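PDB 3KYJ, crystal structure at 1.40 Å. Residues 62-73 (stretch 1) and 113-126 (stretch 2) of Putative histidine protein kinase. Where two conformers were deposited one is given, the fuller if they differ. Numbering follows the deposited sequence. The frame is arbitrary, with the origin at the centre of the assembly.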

ATOM      1  N   GLY A  62       9.915  -3.129  -7.067  1.00 18.21           N
ATOM      2  CA  GLY A  62      10.323  -4.464  -7.457  1.00 19.93           C
ATOM      3  C   GLY A  62      11.405  -5.063  -6.584  1.00 19.20           C
ATOM      4  O   GLY A  62      12.163  -5.924  -7.041  1.00 21.96           O
ATOM      5  N   LEU A  63      11.476  -4.644  -5.324  1.00 18.04           N
ATOM      6  CA  LEU A  63      12.543  -5.083  -4.419  1.00 18.59           C
ATOM      7  C   LEU A  63      12.043  -6.320  -3.687  1.00 18.63           C
ATOM      8  O   LEU A  63      11.719  -6.274  -2.509  1.00 18.05           O
ATOM      9  N   SER A  64      12.022  -7.440  -4.401  1.00 20.29           N
ATOM     10  CA  SER A  64      11.365  -8.654  -3.920  0.52 21.22           C
ATOM     11  C   SER A  64      12.019  -9.261  -2.666  1.00 18.74           C
ATOM     12  O   SER A  64      11.312  -9.846  -1.844  1.00 18.96           O
ATOM     13  N   VAL A  65      13.328  -9.108  -2.493  1.00 18.43           N
ATOM     14  CA  VAL A  65      13.964  -9.666  -1.298  1.00 20.51           C
ATOM     15  C   VAL A  65      13.532  -8.807  -0.111  1.00 18.41           C
ATOM     16  O   VAL A  65      13.085  -9.330   0.893  1.00 19.21           O
ATOM     17  N   VAL A  66      13.627  -7.489  -0.237  1.00 17.29           N
ATOM     18  CA  VAL A  66      13.142  -6.607   0.849  1.00 17.48           C
ATOM     19  C   VAL A  66      11.661  -6.910   1.176  1.00 16.29           C
ATOM     20  O   VAL A  66      11.281  -7.091   2.341  1.00 16.78           O
ATOM     21  N   GLU A  67      10.848  -6.996   0.130  1.00 15.73           N
ATOM     22  CA  GLU A  67       9.431  -7.274   0.258  1.00 15.52           C
ATOM     23  C   GLU A  67       9.193  -8.551   1.054  1.00 15.35           C
ATOM     24  O   GLU A  67       8.332  -8.592   1.912  1.00 16.03           O
ATOM     25  N   SER A  68       9.971  -9.595   0.776  1.00 16.09           N
ATOM     26  CA  SER A  68       9.724 -10.892   1.418  1.00 15.78           C
ATOM     27  C   SER A  68       9.977 -10.850   2.931  1.00 16.17           C
ATOM     28  O   SER A  68       9.323 -11.577   3.681  1.00 16.96           O
ATOM     29  N   ARG A  69      10.909 -10.017   3.379  1.00 14.83           N
ATOM     30  CA  ARG A  69      11.154  -9.889   4.830  1.00 15.55           C
ATOM     31  C   ARG A  69       9.983  -9.149   5.489  1.00 14.88           C
ATOM     32  O   ARG A  69       9.479  -9.555   6.540  1.00 17.26           O
ATOM     33  N   ALA A  70       9.545  -8.052   4.872  1.00 14.95           N
ATOM     34  CA  ALA A  70       8.403  -7.311   5.394  1.00 14.01           C
ATOM     35  C   ALA A  70       7.149  -8.186   5.374  1.00 14.31           C
ATOM     36  O   ALA A  70       6.324  -8.141   6.304  1.00 15.54           O
ATOM     37  N   HIS A  71       7.000  -9.013   4.338  1.00 14.80           N
ATOM     38  CA  HIS A  71       5.823  -9.847   4.217  1.00 16.37           C
ATOM     39  C   HIS A  71       5.742 -10.842   5.367  1.00 16.66           C
ATOM     40  O   HIS A  71       4.674 -11.069   5.926  1.00 17.42           O
ATOM     41  N   LEU A  72       6.855 -11.477   5.703  1.00 16.93           N
ATOM     42  CA  LEU A  72       6.795 -12.443   6.789  0.50 18.65           C
ATOM     43  C   LEU A  72       6.517 -11.753   8.121  1.00 17.54           C
ATOM     44  O   LEU A  72       5.797 -12.306   8.961  1.00 20.10           O
ATOM     45  N   CYS A  73       7.057 -10.549   8.324  1.00 16.39           N
ATOM     46  CA  CYS A  73       6.694  -9.765   9.510  1.00 16.54           C
ATOM     47  C   CYS A  73       5.185  -9.551   9.553  1.00 16.75           C
ATOM     48  O   CYS A  73       4.552  -9.721  10.597  1.00 17.89           O
ATOM     49  N   ARG A 113      19.845   1.867  -5.394  1.00 27.79           N
ATOM     50  CA  ARG A 113      18.658   1.804  -6.255  1.00 25.63           C
ATOM     51  C   ARG A 113      18.443   0.396  -6.817  1.00 26.02           C
ATOM     52  O   ARG A 113      18.051   0.209  -7.972  1.00 25.52           O
ATOM     53  N   ALA A 114      18.686  -0.598  -5.961  1.00 24.35           N
ATOM     54  CA  ALA A 114      18.503  -2.002  -6.326  1.00 24.12           C
ATOM     55  C   ALA A 114      18.164  -2.827  -5.097  1.00 23.75           C
ATOM     56  O   ALA A 114      18.334  -2.360  -3.981  1.00 25.40           O
ATOM     57  N   ASP A 115      17.701  -4.049  -5.327  1.00 21.67           N
ATOM     58  CA  ASP A 115      17.343  -4.960  -4.236  1.00 22.01           C
ATOM     59  C   ASP A 115      18.606  -5.390  -3.501  1.00 23.99           C
ATOM     60  O   ASP A 115      19.719  -5.280  -4.014  1.00 26.03           O
ATOM     61  N   VAL A 116      18.425  -5.875  -2.281  1.00 23.76           N
ATOM     62  CA  VAL A 116      19.542  -6.313  -1.457  1.00 29.16           C
ATOM     63  C   VAL A 116      19.790  -7.755  -1.729  1.00 28.26           C
ATOM     64  O   VAL A 116      18.914  -8.459  -2.256  1.00 27.90           O
ATOM     65  N   GLU A 117      21.009  -8.175  -1.394  1.00 31.11           N
ATOM     66  CA  GLU A 117      21.310  -9.574  -1.256  0.66 31.70           C
ATOM     67  C   GLU A 117      20.769 -10.081   0.062  1.00 27.91           C
ATOM     68  O   GLU A 117      20.982  -9.487   1.160  1.00 28.66           O
ATOM     69  N   GLY A 118      20.069 -11.196  -0.072  1.00 23.79           N
ATOM     70  CA  GLY A 118      19.338 -11.788   1.021  1.00 23.93           C
ATOM     71  C   GLY A 118      20.168 -12.435   2.099  1.00 23.51           C
ATOM     72  O   GLY A 118      19.632 -12.709   3.159  1.00 21.79           O
ATOM     73  N   THR A 119      21.450 -12.683   1.847  1.00 28.38           N
ATOM     74  CA  THR A 119      22.277 -13.453   2.775  0.66 30.12           C
ATOM     75  C   THR A 119      22.266 -12.952   4.220  1.00 30.98           C
ATOM     76  O   THR A 119      22.120 -13.731   5.172  1.00 29.69           O
ATOM     77  N   GLY A 120      22.423 -11.643   4.391  1.00 33.03           N
ATOM     78  CA  GLY A 120      22.526 -11.058   5.714  1.00 36.37           C
ATOM     79  C   GLY A 120      21.276 -11.223   6.567  1.00 33.08           C
ATOM     80  O   GLY A 120      21.345 -11.186   7.802  1.00 36.10           O
ATOM     81  N   SER A 121      20.131 -11.426   5.918  1.00 28.97           N
ATOM     82  CA  SER A 121      18.853 -11.511   6.622  1.00 26.02           C
ATOM     83  C   SER A 121      18.238 -12.920   6.629  1.00 23.83           C
ATOM     84  O   SER A 121      17.097 -13.109   7.039  1.00 22.43           O
ATOM     85  N   GLU A 122      19.011 -13.929   6.225  1.00 24.78           N
ATOM     86  CA  GLU A 122      18.494 -15.293   6.266  1.00 23.65           C
ATOM     87  C   GLU A 122      18.178 -15.719   7.709  1.00 24.08           C
ATOM     88  O   GLU A 122      17.217 -16.449   7.945  1.00 24.62           O
ATOM     89  N   ALA A 123      18.969 -15.263   8.672  1.00 27.86           N
ATOM     90  CA  ALA A 123      18.707 -15.619  10.073  1.00 31.83           C
ATOM     91  C   ALA A 123      17.362 -15.066  10.546  1.00 28.17           C
ATOM     92  O   ALA A 123      16.588 -15.753  11.208  1.00 28.01           O
ATOM     93  N   LEU A 124      17.085 -13.824  10.179  1.00 27.50           N
ATOM     94  CA  LEU A 124      15.815 -13.217  10.527  1.00 24.58           C
ATOM     95  C   LEU A 124      14.690 -14.032   9.922  1.00 21.03           C
ATOM     96  O   LEU A 124      13.671 -14.269  10.573  1.00 22.28           O
ATOM     97  N   MET A 125      14.847 -14.450   8.665  1.00 20.16           N
ATOM     98  CA  MET A 125      13.795 -15.205   8.023  1.00 20.94           C
ATOM     99  C   MET A 125      13.549 -16.511   8.791  1.00 23.43           C
ATOM    100  O   MET A 125      12.423 -16.907   9.016  1.00 23.88           O
ATOM    101  N   ASP A 126      14.620 -17.200   9.165  1.00 25.28           N
ATOM    102  CA  ASP A 126      14.440 -18.425   9.934  1.00 28.51           C
ATOM    103  C   ASP A 126      13.686 -18.180  11.245  1.00 26.39           C
ATOM    104  O   ASP A 126      12.822 -18.974  11.621  1.00 26.42           O
TER

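Helix 64-73 and the residue before it, Leu63, pack against the loop and the start of helix 122-126; the two helix axes run at 27° to one another and come no closer than 10.5 Å, and long side chains such as Arg69 and Met125 span the space between them.

At the first end the polar contacts centre on Asp115. Asp115 points toward stretch 1 and, with chi1 at -156° (t), lays its carboxylate against the first turn of the helix, where backbone NH groups have no carbonyl of a preceding turn to bind. Val65 N donates to Asp115 OD2 at 2.7 Å, nearly straight, and Val66 N donates to Asp115 OD1 at 3.2 Å. Two acceptor oxygens on a short side chain suit this place, since adjacent amides can be met at once. Ser64 N also lies 3.1 Å from Asp115 OD2, but its angle is too poor for a hydrogen bond. Water 1 donates to Asp115 OD2 at 2.7 Å and, weakly, to Gly62 O at 3.4 Å, linking the two stretches a second way. Within its own loop, Asp115 OD1 accepts a weak bond from Val116 N at 2.9 Å.

The second polar group centres on Arg69. Its CA-to-CB bond points sideways, yet the m, p, t course of chi1 to chi3 brings the guanidinium up to stretch 2. Arg69 NE donates to Ser121 OG at 2.8 Å, and Arg69 NH2 makes a weak bond to Gly118 O at 3.0 Å; both acceptors lie near the guanidinium plane. Ser121 points toward stretch 1 with chi1 p, its short hydroxyl side chain placing an acceptor at the guanidinium edge. Arg69 NH1 donates to Ser68 OG at 3.0 Å, while Ser68 OG (chi1 p) in turn donates a hydrogen bond to Val65 O at 2.7 Å. Gly118 suits the crowded site: an ideal CB there would stand a tight 3.0 Å from Arg69 NH2.

Apolar packing fills in around these bonds. Val65 (t) points toward stretch 2, placing Val65 CG1 3.6 Å from CG2 of Val116 (m); Val66 (t), buried, reaches the same methyl, with its CG2 4.0 Å from Val116 CG2. Such compact branched side chains fit closely beside the carboxylate. Leu63 (m, t) extends CD2 to 3.8 Å from Ala114 C.

Farther along, Met125 points toward stretch 1 with all three chi angles m. Its flexible chain reaches several neighbours: Met125 CG covers one face of the guanidinium, 3.5 Å from Arg69 CZ, leaving the edge free for hydrogen bonds, and Met125 CE meets CD1 of Leu72 (m, t) at 3.5 Å. Leu124 (t, p) adds a looser contact, its CD2 4.3 Å from Arg69 CG.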

ATOM      1  CB  LEU A  63      12.945  -3.950  -3.473  1.00 19.62           C
ATOM      2  CG  LEU A  63      13.239  -2.612  -4.151  1.00 20.64           C
ATOM      3  CD1 LEU A  63      13.537  -1.509  -3.136  1.00 23.03           C
ATOM      4  CD2 LEU A  63      14.388  -2.772  -5.142  1.00 23.52           C
ATOM      5  CB  SER A  64      11.291  -9.715  -5.035  0.52 22.03           C
ATOM      6  OG  SER A  64      10.495  -9.296  -6.150  0.52 23.04           O
ATOM      7  CB  VAL A  65      15.500  -9.751  -1.416  1.00 23.23           C
ATOM      8  CG1 VAL A  65      16.143 -10.122  -0.042  1.00 25.30           C
ATOM      9  CG2 VAL A  65      15.893 -10.800  -2.473  1.00 27.40           C
ATOM     10  CB  VAL A  66      13.313  -5.102   0.520  1.00 17.76           C
ATOM     11  CG1 VAL A  66      12.660  -4.257   1.604  1.00 18.50           C
ATOM     12  CG2 VAL A  66      14.756  -4.692   0.398  1.00 20.57           C
ATOM     13  CB  GLU A  67       8.793  -7.366  -1.121  1.00 17.11           C
ATOM     14  CG  GLU A  67       7.286  -7.567  -1.097  1.00 19.69           C
ATOM     15  CD  GLU A  67       6.687  -7.761  -2.466  1.00 23.78           C
ATOM     16  OE1 GLU A  67       7.397  -7.617  -3.471  1.00 27.21           O
ATOM     17  OE2 GLU A  67       5.501  -8.084  -2.541  1.00 27.18           O
ATOM     18  CB  SER A  68      10.594 -11.980   0.767  1.00 16.90           C
ATOM     19  OG  SER A  68      11.988 -11.792   0.999  1.00 16.67           O
ATOM     20  CB  ARG A  69      12.455  -9.156   5.125  1.00 15.10           C
ATOM     21  CG  ARG A  69      13.722 -10.043   5.112  1.00 16.71           C
ATOM     22  CD  ARG A  69      13.944 -10.685   3.762  1.00 16.45           C
ATOM     23  NE  ARG A  69      15.201 -11.420   3.724  1.00 16.44           N
ATOM     24  CZ  ARG A  69      15.435 -12.458   2.917  1.00 16.87           C
ATOM     25  NH1 ARG A  69      14.488 -12.984   2.154  1.00 16.40           N
ATOM     26  NH2 ARG A  69      16.629 -13.025   2.955  1.00 17.59           N
ATOM     27  CB  ALA A  70       8.192  -6.022   4.589  1.00 14.96           C
ATOM     28  CB  HIS A  71       5.760 -10.556   2.850  1.00 20.50           C
ATOM     29  CG  HIS A  71       4.473 -11.280   2.632  1.00 28.89           C
ATOM     30  ND1 HIS A  71       4.401 -12.643   2.466  1.00 35.05           N
ATOM     31  CD2 HIS A  71       3.193 -10.838   2.667  1.00 34.35           C
ATOM     32  CE1 HIS A  71       3.134 -13.003   2.342  1.00 35.81           C
ATOM     33  NE2 HIS A  71       2.382 -11.923   2.447  1.00 36.24           N
ATOM     34  CB  LEU A  72       8.061 -13.281   6.882  0.50 22.49           C
ATOM     35  CG  LEU A  72       8.141 -14.480   5.944  0.50 24.28           C
ATOM     36  CD1 LEU A  72       9.119 -15.494   6.531  0.50 27.94           C
ATOM     37  CD2 LEU A  72       6.812 -15.159   5.675  0.50 25.59           C
ATOM     38  CB  CYS A  73       7.411  -8.420   9.529  1.00 16.33           C
ATOM     39  SG  CYS A  73       9.174  -8.492   9.789  1.00 17.17           S
ATOM     40  CB  ARG A 113      18.730   2.858  -7.366  1.00 27.25           C
ATOM     41  CG  ARG A 113      18.884   4.254  -6.844  1.00 27.47           C
ATOM     42  CD  ARG A 113      18.764   5.287  -7.946  1.00 30.84           C
ATOM     43  NE  ARG A 113      18.774   6.634  -7.399  1.00 32.80           N
ATOM     44  CZ  ARG A 113      18.484   7.730  -8.089  1.00 34.82           C
ATOM     45  NH1 ARG A 113      18.148   7.643  -9.368  1.00 36.80           N
ATOM     46  NH2 ARG A 113      18.520   8.907  -7.485  1.00 36.99           N
ATOM     47  CB  ALA A 114      19.762  -2.554  -6.995  1.00 28.28           C
ATOM     48  CB  ASP A 115      16.575  -6.156  -4.795  1.00 22.84           C
ATOM     49  CG  ASP A 115      15.682  -6.852  -3.773  1.00 22.15           C
ATOM     50  OD1 ASP A 115      15.562  -6.424  -2.602  1.00 22.44           O
ATOM     51  OD2 ASP A 115      15.076  -7.859  -4.192  1.00 23.55           O
ATOM     52  CB  VAL A 116      19.220  -6.218   0.054  1.00 33.99           C
ATOM     53  CG1 VAL A 116      19.031  -4.795   0.455  1.00 36.75           C
ATOM     54  CG2 VAL A 116      17.987  -7.042   0.385  1.00 36.68           C
ATOM     55  CB  GLU A 117      22.816  -9.824  -1.309  0.63 37.94           C
ATOM     56  CG  GLU A 117      23.452  -9.549  -2.666  0.61 45.10           C
ATOM     57  CD  GLU A 117      22.904 -10.437  -3.771  0.55 48.62           C
ATOM     58  OE1 GLU A 117      22.504 -11.583  -3.482  0.61 49.87           O
ATOM     59  OE2 GLU A 117      22.889  -9.992  -4.939  0.54 51.15           O
ATOM     60  CB  THR A 119      23.717 -13.439   2.319  0.66 34.40           C
ATOM     61  OG1 THR A 119      23.750 -13.709   0.918  0.66 33.44           O
ATOM     62  CG2 THR A 119      24.516 -14.471   3.090  0.66 39.45           C
ATOM     63  CB  SER A 121      17.858 -10.469   6.068  1.00 25.03           C
ATOM     64  OG  SER A 121      17.663 -10.637   4.667  1.00 21.88           O
ATOM     65  CB  GLU A 122      19.503 -16.280   5.655  1.00 26.12           C
ATOM     66  CG  GLU A 122      19.546 -16.259   4.144  1.00 26.08           C
ATOM     67  CD  GLU A 122      20.607 -17.188   3.561  1.00 25.50           C
ATOM     68  OE1 GLU A 122      20.961 -18.212   4.186  1.00 27.91           O
ATOM     69  OE2 GLU A 122      21.049 -16.892   2.452  1.00 26.40           O
ATOM     70  CB  ALA A 123      19.828 -15.112  10.969  1.00 38.61           C
ATOM     71  CB  LEU A 124      15.756 -11.782  10.019  1.00 26.01           C
ATOM     72  CG  LEU A 124      14.356 -11.152  10.074  1.00 25.49           C
ATOM     73  CD1 LEU A 124      13.850 -11.015  11.518  1.00 26.91           C
ATOM     74  CD2 LEU A 124      14.364  -9.798   9.378  1.00 27.58           C
ATOM     75  CB  MET A 125      14.119 -15.465   6.544  1.00 21.13           C
ATOM     76  CG  MET A 125      14.122 -14.182   5.673  1.00 21.27           C
ATOM     77  SD  MET A 125      12.487 -13.435   5.564  1.00 21.66           S
ATOM     78  CE  MET A 125      11.724 -14.520   4.353  1.00 22.75           C
ATOM     79  CB  ASP A 126      15.793 -19.073  10.244  1.00 32.09           C
ATOM     80  CG  ASP A 126      16.374 -19.854   9.076  1.00 38.71           C
ATOM     81  OD1 ASP A 126      15.660 -20.123   8.076  1.00 40.92           O
ATOM     82  OD2 ASP A 126      17.559 -20.239   9.183  1.00 41.89           O
TER
HETATM   83  O   HOH W   1      14.587  -8.366  -6.814  1.00 31.97           O